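Local coordinates for protein alkane monooxygenase (Geobacillus thermodenitrificans, PDB 3B9O) that is a luciferase-like monooxygenase with a TIM-barrel fold that holds flavin mononucleotide at one end of its parallel strands, at residues Leu54-Val59 with Met87-Met92; Ala100-Phe105 with Arg129-Val134; Glu11-Gly16 with Asn37-Leu42. All blocks are in the same frame, centred on the assembly; numbering follows the deposited sequence.

Interaction 1. Residues Leu54-Val59 with Met87-Met92. With FMN (flavin mononucleotide), chain C.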
loop_
_atom_site.group_PDB
_atom_site.type_symbol
_atom_site.label_atom_id
_atom_site.label_comp_id
_atom_site.label_asym_id
_atom_site.label_seq_id
_atom_site.Cartn_x
_atom_site.Cartn_y
_atom_site.Cartn_z
ATOM N N LEU A 54 2.776 -7.485 4.196
ATOM C CA LEU A 54 3.810 -6.818 3.434
ATOM C C LEU A 54 3.082 -5.918 2.457
ATOM O O LEU A 54 2.278 -6.422 1.662
ATOM C CB LEU A 54 4.581 -7.871 2.641
ATOM C CG LEU A 54 5.994 -7.600 2.112
ATOM C CD1 LEU A 54 6.212 -7.983 0.713
ATOM C CD2 LEU A 54 6.753 -6.337 2.563
ATOM N N PHE A 55 3.364 -4.610 2.500
ATOM C CA PHE A 55 2.667 -3.629 1.650
ATOM C C PHE A 55 3.662 -3.167 0.588
ATOM O O PHE A 55 4.677 -2.535 0.904
ATOM C CB PHE A 55 2.142 -2.441 2.511
ATOM C CG PHE A 55 1.295 -1.427 1.754
ATOM C CD1 PHE A 55 -0.019 -1.187 2.138
ATOM C CD2 PHE A 55 1.807 -0.697 0.688
ATOM C CE1 PHE A 55 -0.823 -0.225 1.456
ATOM C CE2 PHE A 55 0.996 0.255 -0.025
ATOM C CZ PHE A 55 -0.304 0.493 0.377
ATOM N N LEU A 56 3.397 -3.531 -0.656
ATOM C CA LEU A 56 4.320 -3.213 -1.754
ATOM C C LEU A 56 3.811 -2.006 -2.547
ATOM O O LEU A 56 2.724 -2.049 -3.141
ATOM C CB LEU A 56 4.505 -4.428 -2.673
ATOM C CG LEU A 56 5.324 -5.550 -2.056
ATOM C CD1 LEU A 56 4.840 -6.901 -2.637
ATOM C CD2 LEU A 56 6.788 -5.278 -2.300
ATOM N N ALA A 57 4.588 -0.944 -2.514
ATOM C CA ALA A 57 4.406 0.200 -3.425
ATOM C C ALA A 57 4.805 -0.218 -4.851
ATOM O O ALA A 57 5.396 -1.304 -5.074
ATOM C CB ALA A 57 5.257 1.390 -2.956
ATOM N N ASP A 58 4.464 0.622 -5.819
ATOM C CA ASP A 58 4.878 0.403 -7.194
ATOM C C ASP A 58 4.760 1.667 -8.008
ATOM O O ASP A 58 3.935 2.548 -7.706
ATOM C CB ASP A 58 4.000 -0.635 -7.896
ATOM C CG ASP A 58 4.628 -1.139 -9.188
ATOM O OD1 ASP A 58 5.898 -1.241 -9.271
ATOM O OD2 ASP A 58 3.844 -1.446 -10.115
ATOM N N VAL A 59 5.563 1.736 -9.061
ATOM C CA VAL A 59 5.394 2.774 -10.094
ATOM C C VAL A 59 5.737 2.114 -11.429
ATOM O O VAL A 59 6.595 1.210 -11.489
ATOM C CB VAL A 59 6.359 4.033 -9.894
ATOM C CG1 VAL A 59 6.075 4.795 -8.596
ATOM C CG2 VAL A 59 7.863 3.645 -10.043
ATOM N N MET A 87 4.789 -10.480 -9.230
ATOM C CA MET A 87 5.660 -11.666 -9.441
ATOM C C MET A 87 6.230 -12.310 -8.134
ATOM O O MET A 87 6.543 -13.481 -8.093
ATOM C CB MET A 87 6.782 -11.329 -10.458
ATOM C CG MET A 87 6.286 -10.950 -11.885
ATOM S SD MET A 87 5.263 -12.285 -12.577
ATOM C CE MET A 87 3.746 -11.471 -12.877
ATOM N N LEU A 88 6.333 -11.507 -7.083
ATOM C CA LEU A 88 6.923 -11.878 -5.789
ATOM C C LEU A 88 6.003 -12.737 -4.968
ATOM O O LEU A 88 6.452 -13.456 -4.085
ATOM C CB LEU A 88 7.229 -10.593 -4.976
ATOM C CG LEU A 88 8.281 -9.624 -5.558
ATOM C CD1 LEU A 88 8.266 -8.329 -4.732
ATOM C CD2 LEU A 88 9.676 -10.297 -5.678
ATOM N N ILE A 89 4.705 -12.609 -5.209
ATOM C CA ILE A 89 3.739 -13.013 -4.212
ATOM C C ILE A 89 3.712 -14.499 -3.968
ATOM O O ILE A 89 3.697 -14.923 -2.786
ATOM C CB ILE A 89 2.303 -12.445 -4.496
ATOM C CG1 ILE A 89 2.345 -10.887 -4.625
ATOM C CG2 ILE A 89 1.336 -12.860 -3.386
ATOM C CD1 ILE A 89 2.989 -10.158 -3.378
ATOM N N SER A 90 3.703 -15.304 -5.023
ATOM C CA SER A 90 3.513 -16.742 -4.766
ATOM C C SER A 90 4.633 -17.333 -3.873
ATOM O O SER A 90 4.327 -18.151 -2.988
ATOM C CB SER A 90 3.281 -17.562 -6.029
ATOM O OG SER A 90 4.403 -17.538 -6.913
ATOM N N ALA A 91 5.891 -16.973 -4.142
ATOM C CA ALA A 91 7.027 -17.499 -3.318
ATOM C C ALA A 91 6.874 -17.110 -1.846
ATOM O O ALA A 91 7.112 -17.939 -0.953
ATOM C CB ALA A 91 8.356 -17.026 -3.817
ATOM N N MET A 92 6.498 -15.846 -1.610
ATOM C CA MET A 92 6.346 -15.333 -0.244
ATOM C C MET A 92 5.163 -15.988 0.457
ATOM O O MET A 92 5.263 -16.301 1.638
ATOM C CB MET A 92 6.243 -13.813 -0.220
ATOM C CG MET A 92 7.512 -13.087 -0.638
ATOM S SD MET A 92 7.454 -11.297 -0.392
ATOM C CE MET A 92 6.071 -10.912 -1.471
HETATM N N1 FMN C . 1.408 6.378 -5.981
HETATM C C2 FMN C . 1.946 5.376 -6.714
HETATM O O2 FMN C . 1.905 5.473 -7.976
HETATM N N3 FMN C . 2.506 4.310 -6.056
HETATM C C4 FMN C . 2.522 4.238 -4.687
HETATM O O4 FMN C . 3.028 3.252 -4.110
HETATM C C4A FMN C . 1.957 5.271 -3.923
HETATM N N5 FMN C . 1.932 5.261 -2.556
HETATM C C5A FMN C . 1.379 6.312 -1.870
HETATM C C6 FMN C . 1.346 6.343 -0.462
HETATM C C7 FMN C . 0.762 7.426 0.223
HETATM C C7M FMN C . 0.721 7.476 1.736
HETATM C C8 FMN C . 0.203 8.475 -0.492
HETATM C C8M FMN C . -0.424 9.645 0.232
HETATM C C9 FMN C . 0.232 8.461 -1.891
HETATM C C9A FMN C . 0.818 7.390 -2.589
HETATM N N10 FMN C . 0.844 7.381 -3.947
HETATM C C10 FMN C . 1.404 6.354 -4.617
HETATM C "C1'" FMN C . 0.264 8.486 -4.740
HETATM C "C2'" FMN C . -1.156 8.107 -5.195
HETATM O "O2'" FMN C . -1.491 6.782 -4.778
HETATM C "C3'" FMN C . -1.416 8.203 -6.707
HETATM O "O3'" FMN C . -0.382 7.582 -7.502
HETATM C "C4'" FMN C . -1.792 9.628 -7.170
HETATM O "O4'" FMN C . -0.983 10.066 -8.266
HETATM C "C5'" FMN C . -1.727 10.697 -6.074
HETATM O "O5'" FMN C . -3.034 10.724 -5.514
HETATM P P FMN C . -3.703 12.047 -4.896
HETATM O O1P FMN C . -3.295 13.163 -5.844
HETATM O O2P FMN C . -5.162 11.699 -4.889
HETATM O O3P FMN C . -3.062 12.250 -3.536
#
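Leu54 meets Met92 almost at a right angle: its CD1 lies 3.7 Å from CE of Met92, with the sulphur equally near. The methionine chain bends at its last torsion (chi3 -61°), which sets CE beside that leucine methyl. Two residues further along the strand, Leu56 divides its branches: CD1 is 3.8 Å from CD1 of Ile89, the two side chains sliding past each other in opposite directions, while CD2 reaches CD1 of Leu88 at 4.2 Å. In the next shell Ile89 and Met92 rest on Phe101, and Leu88 touches Trp39, so helices 36-48 and 89-94 and the neighbouring strands close round the leucines. Phe55, between them in sequence, points to the other face of the sheet and meets Tyr225 and Phe245 edge-to-face, as expected for a TIM-barrel strand with one face to the surrounding helices and one to the interior.

Further along the same segment, backbone atoms of Asp58 meet the flavin. N3 of FMN donates to Asp58 O at 2.8 Å with a nearly straight N-H...O angle of 165°, and Asp58 N makes a weak, 3.4 Å bond to FMN O4, which Ala57 CB also approaches at 3.1 Å. The helix contact is thus wholly aliphatic and thioether, without directional bonds, whereas the polar recognition of the flavin edge here is carried by main-chain atoms.

Interaction 2. Residues Ala100-Phe105 with Arg129-Val134. With FMN (flavin mononucleotide), chain C.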
loop_
_atom_site.group_PDB
_atom_site.type_symbol
_atom_site.label_atom_id
_atom_site.label_comp_id
_atom_site.label_asym_id
_atom_site.label_seq_id
_atom_site.Cartn_x
_atom_site.Cartn_y
_atom_site.Cartn_z
ATOM N N ALA A 100 -0.197 -11.485 5.109
ATOM C CA ALA A 100 -0.952 -11.053 3.923
ATOM C C ALA A 100 -0.076 -10.139 3.017
ATOM O O ALA A 100 1.014 -9.723 3.406
ATOM C CB ALA A 100 -2.240 -10.320 4.328
ATOM N N PHE A 101 -0.577 -9.800 1.830
ATOM C CA PHE A 101 0.250 -9.081 0.832
ATOM C C PHE A 101 -0.637 -8.037 0.187
ATOM O O PHE A 101 -1.682 -8.389 -0.377
ATOM C CB PHE A 101 0.798 -10.059 -0.221
ATOM C CG PHE A 101 1.656 -11.135 0.378
ATOM C CD1 PHE A 101 1.089 -12.361 0.751
ATOM C CD2 PHE A 101 2.977 -10.892 0.685
ATOM C CE1 PHE A 101 1.872 -13.330 1.372
ATOM C CE2 PHE A 101 3.760 -11.873 1.294
ATOM C CZ PHE A 101 3.200 -13.062 1.645
ATOM N N ALA A 102 -0.247 -6.768 0.310
ATOM C CA ALA A 102 -0.998 -5.711 -0.355
ATOM C C ALA A 102 -0.094 -5.250 -1.490
ATOM O O ALA A 102 1.028 -4.903 -1.241
ATOM C CB ALA A 102 -1.306 -4.573 0.601
ATOM N N VAL A 103 -0.608 -5.256 -2.710
ATOM C CA VAL A 103 0.121 -4.903 -3.907
ATOM C C VAL A 103 -0.504 -3.664 -4.516
ATOM O O VAL A 103 -1.731 -3.584 -4.735
ATOM C CB VAL A 103 0.210 -6.054 -4.977
ATOM C CG1 VAL A 103 1.066 -7.222 -4.470
ATOM C CG2 VAL A 103 -1.187 -6.565 -5.460
ATOM N N THR A 104 0.352 -2.687 -4.751
ATOM C CA THR A 104 -0.037 -1.451 -5.451
ATOM C C THR A 104 -0.111 -1.789 -6.926
ATOM O O THR A 104 0.770 -2.453 -7.472
ATOM C CB THR A 104 0.977 -0.286 -5.208
ATOM O OG1 THR A 104 0.964 0.067 -3.822
ATOM C CG2 THR A 104 0.659 0.977 -6.076
ATOM N N PHE A 105 -1.195 -1.348 -7.559
ATOM C CA PHE A 105 -1.410 -1.559 -8.991
ATOM C C PHE A 105 -2.361 -0.460 -9.499
ATOM O O PHE A 105 -3.410 -0.201 -8.915
ATOM C CB PHE A 105 -1.985 -2.953 -9.285
ATOM C CG PHE A 105 -2.452 -3.108 -10.715
ATOM C CD1 PHE A 105 -3.794 -2.874 -11.048
ATOM C CD2 PHE A 105 -1.550 -3.409 -11.732
ATOM C CE1 PHE A 105 -4.233 -2.993 -12.375
ATOM C CE2 PHE A 105 -1.975 -3.550 -13.060
ATOM C CZ PHE A 105 -3.328 -3.332 -13.379
ATOM N N ARG A 129 -5.220 -14.058 1.167
ATOM C CA ARG A 129 -4.249 -13.224 1.898
ATOM C C ARG A 129 -3.739 -12.129 0.958
ATOM O O ARG A 129 -2.646 -11.633 1.120
ATOM C CB ARG A 129 -3.085 -14.063 2.437
ATOM C CG ARG A 129 -3.462 -15.010 3.632
ATOM C CD ARG A 129 -2.236 -15.686 4.123
ATOM N NE ARG A 129 -1.661 -16.625 3.161
ATOM C CZ ARG A 129 -0.365 -16.954 3.113
ATOM N NH1 ARG A 129 0.540 -16.364 3.911
ATOM N NH2 ARG A 129 0.038 -17.878 2.263
ATOM N N ILE A 130 -4.566 -11.751 -0.010
ATOM C CA ILE A 130 -4.215 -10.715 -0.976
ATOM C C ILE A 130 -5.035 -9.399 -0.772
ATOM O O ILE A 130 -6.232 -9.422 -0.411
ATOM C CB ILE A 130 -4.319 -11.239 -2.467
ATOM C CG1 ILE A 130 -3.527 -10.358 -3.441
ATOM C CG2 ILE A 130 -5.791 -11.351 -2.957
ATOM C CD1 ILE A 130 -1.988 -10.400 -3.254
ATOM N N ALA A 131 -4.364 -8.271 -1.026
ATOM C CA ALA A 131 -4.973 -6.962 -0.945
ATOM C C ALA A 131 -4.458 -6.159 -2.124
ATOM O O ALA A 131 -3.373 -6.441 -2.652
ATOM C CB ALA A 131 -4.603 -6.288 0.370
ATOM N N TRP A 132 -5.275 -5.206 -2.557
ATOM C CA TRP A 132 -4.929 -4.345 -3.661
ATOM C C TRP A 132 -4.971 -2.889 -3.242
ATOM O O TRP A 132 -6.022 -2.361 -2.843
ATOM C CB TRP A 132 -5.856 -4.645 -4.866
ATOM C CG TRP A 132 -5.740 -3.700 -6.033
ATOM C CD1 TRP A 132 -4.641 -2.937 -6.400
ATOM C CD2 TRP A 132 -6.768 -3.425 -7.007
ATOM N NE1 TRP A 132 -4.954 -2.185 -7.538
ATOM C CE2 TRP A 132 -6.240 -2.462 -7.929
ATOM C CE3 TRP A 132 -8.095 -3.873 -7.171
ATOM C CZ2 TRP A 132 -6.998 -1.951 -9.020
ATOM C CZ3 TRP A 132 -8.841 -3.382 -8.256
ATOM C CH2 TRP A 132 -8.275 -2.452 -9.180
ATOM N N ASN A 133 -3.812 -2.249 -3.344
ATOM C CA ASN A 133 -3.716 -0.794 -3.196
ATOM C C ASN A 133 -4.016 -0.097 -4.522
ATOM O O ASN A 133 -3.201 -0.077 -5.446
ATOM C CB ASN A 133 -2.383 -0.357 -2.591
ATOM C CG ASN A 133 -2.287 1.178 -2.412
ATOM O OD1 ASN A 133 -3.243 1.827 -1.977
ATOM N ND2 ASN A 133 -1.143 1.751 -2.751
ATOM N N VAL A 134 -5.232 0.437 -4.596
ATOM C CA VAL A 134 -5.776 1.080 -5.791
ATOM C C VAL A 134 -5.199 2.472 -5.901
ATOM O O VAL A 134 -5.339 3.288 -5.005
ATOM C CB VAL A 134 -7.306 1.180 -5.750
ATOM C CG1 VAL A 134 -7.827 1.832 -7.064
ATOM C CG2 VAL A 134 -7.894 -0.181 -5.581
HETATM N N1 FMN C . 1.408 6.378 -5.981
HETATM C C2 FMN C . 1.946 5.376 -6.714
HETATM O O2 FMN C . 1.905 5.473 -7.976
HETATM N N3 FMN C . 2.506 4.310 -6.056
HETATM C C4 FMN C . 2.522 4.238 -4.687
HETATM O O4 FMN C . 3.028 3.252 -4.110
HETATM C C4A FMN C . 1.957 5.271 -3.923
HETATM N N5 FMN C . 1.932 5.261 -2.556
HETATM C C5A FMN C . 1.379 6.312 -1.870
HETATM C C6 FMN C . 1.346 6.343 -0.462
HETATM C C7 FMN C . 0.762 7.426 0.223
HETATM C C7M FMN C . 0.721 7.476 1.736
HETATM C C8 FMN C . 0.203 8.475 -0.492
HETATM C C8M FMN C . -0.424 9.645 0.232
HETATM C C9 FMN C . 0.232 8.461 -1.891
HETATM C C9A FMN C . 0.818 7.390 -2.589
HETATM N N10 FMN C . 0.844 7.381 -3.947
HETATM C C10 FMN C . 1.404 6.354 -4.617
HETATM C "C1'" FMN C . 0.264 8.486 -4.740
HETATM C "C2'" FMN C . -1.156 8.107 -5.195
HETATM O "O2'" FMN C . -1.491 6.782 -4.778
HETATM C "C3'" FMN C . -1.416 8.203 -6.707
HETATM O "O3'" FMN C . -0.382 7.582 -7.502
HETATM C "C4'" FMN C . -1.792 9.628 -7.170
HETATM O "O4'" FMN C . -0.983 10.066 -8.266
HETATM C "C5'" FMN C . -1.727 10.697 -6.074
HETATM O "O5'" FMN C . -3.034 10.724 -5.514
HETATM P P FMN C . -3.703 12.047 -4.896
HETATM O O1P FMN C . -3.295 13.163 -5.844
HETATM O O2P FMN C . -5.162 11.699 -4.889
HETATM O O3P FMN C . -3.062 12.250 -3.536
#
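Phe105 packs obliquely against the indole of Trp132, its CD1 3.9 Å from Trp132 CZ2 and Trp132 NE1 at the edge of its ring, the phenyl plane 55° from that of the five-membered ring. The two belong to adjacent parallel strands of a beta-alpha-beta unit of the TIM barrel, strands 100-106 and 130-135 joined through helix 112-125. Backbone bonds alternate between them, among them Val103 N to Ala131 O at 3.0 Å and Asn133 N to Val103 O at 2.8 Å.

Trp132 adds a side-chain bond: CG is anti to the backbone N (chi1 172°), and NE1 donates in its own ring plane to Phe105 O, 2.9 Å away. Val134 CG2 sits over the centre of one indole face. At the start of the pair, Phe101 and Arg129 run side by side, CE1 lying over a guanidinium face 4.2 Å from NH1; the guanidinium's hydrogen bonds go to Thr126 O, Ala93 O and Thr96 OG1.

Thr104 and Asn133 project from the other face of the sheet, the threonine at the FMN pocket. Thr104 OG1 is gripped twice, through its bond to Leu56 O and by Asn133 ND2, which lies 2.9 Å from OG1 with the N-H pointing almost straight at it (176°) in the amide plane.

Interaction 3. Residues Glu11-Gly16 with Asn37-Leu42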
loop_
_atom_site.group_PDB
_atom_site.type_symbol
_atom_site.label_atom_id
_atom_site.label_comp_id
_atom_site.label_asym_id
_atom_site.label_seq_id
_atom_site.Cartn_x
_atom_site.Cartn_y
_atom_site.Cartn_z
ATOM N N GLU A 11 7.271 -1.703 1.637
ATOM C CA GLU A 11 8.336 -2.215 0.762
ATOM C C GLU A 11 8.068 -1.834 -0.692
ATOM O O GLU A 11 7.000 -1.346 -1.030
ATOM C CB GLU A 11 8.406 -3.755 0.971
ATOM C CG GLU A 11 9.556 -4.530 0.403
ATOM C CD GLU A 11 10.966 -3.924 0.634
ATOM O OE1 GLU A 11 11.318 -2.977 -0.068
ATOM O OE2 GLU A 11 11.733 -4.431 1.453
ATOM N N MET A 12 9.061 -2.047 -1.548
ATOM C CA MET A 12 8.913 -1.861 -2.985
ATOM C C MET A 12 9.974 -2.718 -3.667
ATOM O O MET A 12 11.119 -2.800 -3.191
ATOM C CB MET A 12 9.082 -0.370 -3.399
ATOM C CG MET A 12 8.697 -0.081 -4.879
ATOM S SD MET A 12 8.574 1.700 -5.178
ATOM C CE MET A 12 8.697 1.721 -6.957
ATOM N N ASN A 13 9.594 -3.290 -4.820
ATOM C CA ASN A 13 10.463 -4.177 -5.587
ATOM C C ASN A 13 11.475 -3.317 -6.411
ATOM O O ASN A 13 11.420 -3.280 -7.646
ATOM C CB ASN A 13 9.606 -5.049 -6.517
ATOM C CG ASN A 13 10.335 -6.257 -7.030
ATOM O OD1 ASN A 13 9.733 -7.108 -7.707
ATOM N ND2 ASN A 13 11.630 -6.388 -6.673
ATOM N N CYS A 14 12.379 -2.644 -5.713
ATOM C CA CYS A 14 13.376 -1.772 -6.351
ATOM C C CYS A 14 14.503 -1.554 -5.373
ATOM O O CYS A 14 14.482 -2.116 -4.288
ATOM C CB CYS A 14 12.773 -0.423 -6.777
ATOM S SG CYS A 14 12.173 0.659 -5.399
ATOM N N VAL A 15 15.433 -0.669 -5.718
ATOM C CA VAL A 15 16.566 -0.382 -4.841
ATOM C C VAL A 15 16.228 0.747 -3.865
ATOM O O VAL A 15 16.085 0.483 -2.646
ATOM C CB VAL A 15 17.865 -0.079 -5.650
ATOM C CG1 VAL A 15 19.031 0.325 -4.718
ATOM C CG2 VAL A 15 18.197 -1.249 -6.587
ATOM N N GLY A 16 16.094 1.975 -4.369
ATOM C CA GLY A 16 15.815 3.132 -3.505
ATOM C C GLY A 16 14.328 3.385 -3.528
ATOM O O GLY A 16 13.780 3.755 -4.558
ATOM N N ASN A 37 15.382 -15.131 -2.905
ATOM C CA ASN A 37 15.637 -15.404 -1.502
ATOM C C ASN A 37 15.504 -14.229 -0.542
ATOM O O ASN A 37 15.169 -14.450 0.609
ATOM C CB ASN A 37 16.982 -16.121 -1.274
ATOM C CG ASN A 37 17.042 -17.485 -1.936
ATOM O OD1 ASN A 37 16.049 -18.207 -2.036
ATOM N ND2 ASN A 37 18.240 -17.854 -2.388
ATOM N N TYR A 38 15.785 -13.002 -0.993
ATOM C CA TYR A 38 15.543 -11.798 -0.171
ATOM C C TYR A 38 14.053 -11.754 0.229
ATOM O O TYR A 38 13.714 -11.624 1.419
ATOM C CB TYR A 38 15.952 -10.494 -0.901
ATOM C CG TYR A 38 15.465 -9.257 -0.149
ATOM C CD1 TYR A 38 16.166 -8.775 0.970
ATOM C CD2 TYR A 38 14.266 -8.636 -0.495
ATOM C CE1 TYR A 38 15.699 -7.696 1.700
ATOM C CE2 TYR A 38 13.791 -7.546 0.230
ATOM C CZ TYR A 38 14.513 -7.086 1.309
ATOM O OH TYR A 38 14.040 -6.021 2.009
ATOM N N TRP A 39 13.178 -11.889 -0.771
ATOM C CA TRP A 39 11.715 -11.785 -0.577
ATOM C C TRP A 39 11.146 -12.869 0.330
ATOM O O TRP A 39 10.374 -12.564 1.234
ATOM C CB TRP A 39 11.022 -11.731 -1.944
ATOM C CG TRP A 39 11.518 -10.492 -2.680
ATOM C CD1 TRP A 39 12.474 -10.435 -3.673
ATOM C CD2 TRP A 39 11.155 -9.145 -2.382
ATOM N NE1 TRP A 39 12.683 -9.111 -4.059
ATOM C CE2 TRP A 39 11.874 -8.302 -3.288
ATOM C CE3 TRP A 39 10.211 -8.562 -1.487
ATOM C CZ2 TRP A 39 11.721 -6.902 -3.293
ATOM C CZ3 TRP A 39 10.051 -7.185 -1.478
ATOM C CH2 TRP A 39 10.806 -6.352 -2.374
ATOM N N THR A 40 11.554 -14.112 0.119
ATOM C CA THR A 40 11.070 -15.212 0.973
ATOM C C THR A 40 11.602 -15.054 2.416
ATOM O O THR A 40 10.857 -15.248 3.380
ATOM C CB THR A 40 11.428 -16.614 0.410
ATOM O OG1 THR A 40 12.855 -16.747 0.232
ATOM C CG2 THR A 40 10.694 -16.843 -0.919
ATOM N N GLU A 41 12.874 -14.702 2.560
ATOM C CA GLU A 41 13.455 -14.464 3.905
ATOM C C GLU A 41 12.723 -13.296 4.586
ATOM O O GLU A 41 12.381 -13.371 5.763
ATOM C CB GLU A 41 14.928 -14.134 3.772
ATOM C CG GLU A 41 15.854 -15.372 3.520
ATOM C CD GLU A 41 17.214 -14.973 2.918
ATOM O OE1 GLU A 41 17.623 -13.801 3.046
ATOM O OE2 GLU A 41 17.854 -15.853 2.288
ATOM N N LEU A 42 12.504 -12.207 3.853
ATOM C CA LEU A 42 11.656 -11.103 4.374
ATOM C C LEU A 42 10.272 -11.572 4.898
ATOM O O LEU A 42 9.870 -11.265 6.043
ATOM C CB LEU A 42 11.525 -9.969 3.346
ATOM C CG LEU A 42 10.679 -8.748 3.737
ATOM C CD1 LEU A 42 11.166 -8.101 5.097
ATOM C CD2 LEU A 42 10.594 -7.688 2.600
#
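Between Glu11 and Leu42 the CA atoms are 10.2 Å apart, and between Asn13 and Trp39 9.2 Å, so side chains do most of the bridging between segment 11-16 and the helix. Glu11 has the largest share. Its CG is anti to the backbone N, and the bend at chi2 (46°) turns the carboxyl carbon off that line. The tip of the side chain meets Tyr38 head-on: Tyr38 OH donates to OE2 of Glu11 at 2.9 Å, on the syn side but 29° out of the carboxylate plane, with the tyrosine ring turned 78° from that plane. Leu42 presents CD2 to the same oxygen, OE2 of Glu11, at 3.6 Å.

The other oxygen, OE1, offers its anti lone pair to Met12 N and forms a salt bridge with Arg30, so each end of the carboxylate is tied down. This is the first beta-alpha-beta unit of the TIM barrel: strand 6-12 leads through a long loop to helix 36-48, which packs behind strand 6-12 and its parallel neighbour 53-57.

Trp39 lies between the helix and segment 11-16. CG of Glu11 presses on the indole rim at CZ3, 3.3 Å away, and the carbonyl O of Met12 lies in the ring plane, 3.7 Å from CH2 of Trp39. Tyr38 CD2 sits over the centre of one indole face, 3.6 Å above its plane, while NE1 bonds to Tyr33 O. Asn13 centres an inverse gamma turn, closed by a weak bond from Cys14 N to Met12 O of 2.8 Å.

In the fold
All three contacts are buried; their centres lie about 7 Å (interaction 2), 10 Å (interaction 1) and 15 Å (interaction 3) from the centre of the chain. Interaction 2 is strand on strand and owes its order to backbone bonds; the others set a helix against the sheet, interaction 1 with aliphatic and thioether groups and interaction 3 with a carboxylate, a phenol and an indole. Strand 53-57 connects them: Leu56 N bonds to Ala102 O, and Phe55 O to Glu11 N. Trp39 and Leu88 join the helix sides of interactions 3 and 1. Interactions 1 and 2 both reach FMN, while in interaction 3 the Met12 side chain lies about 6 Å from FMN.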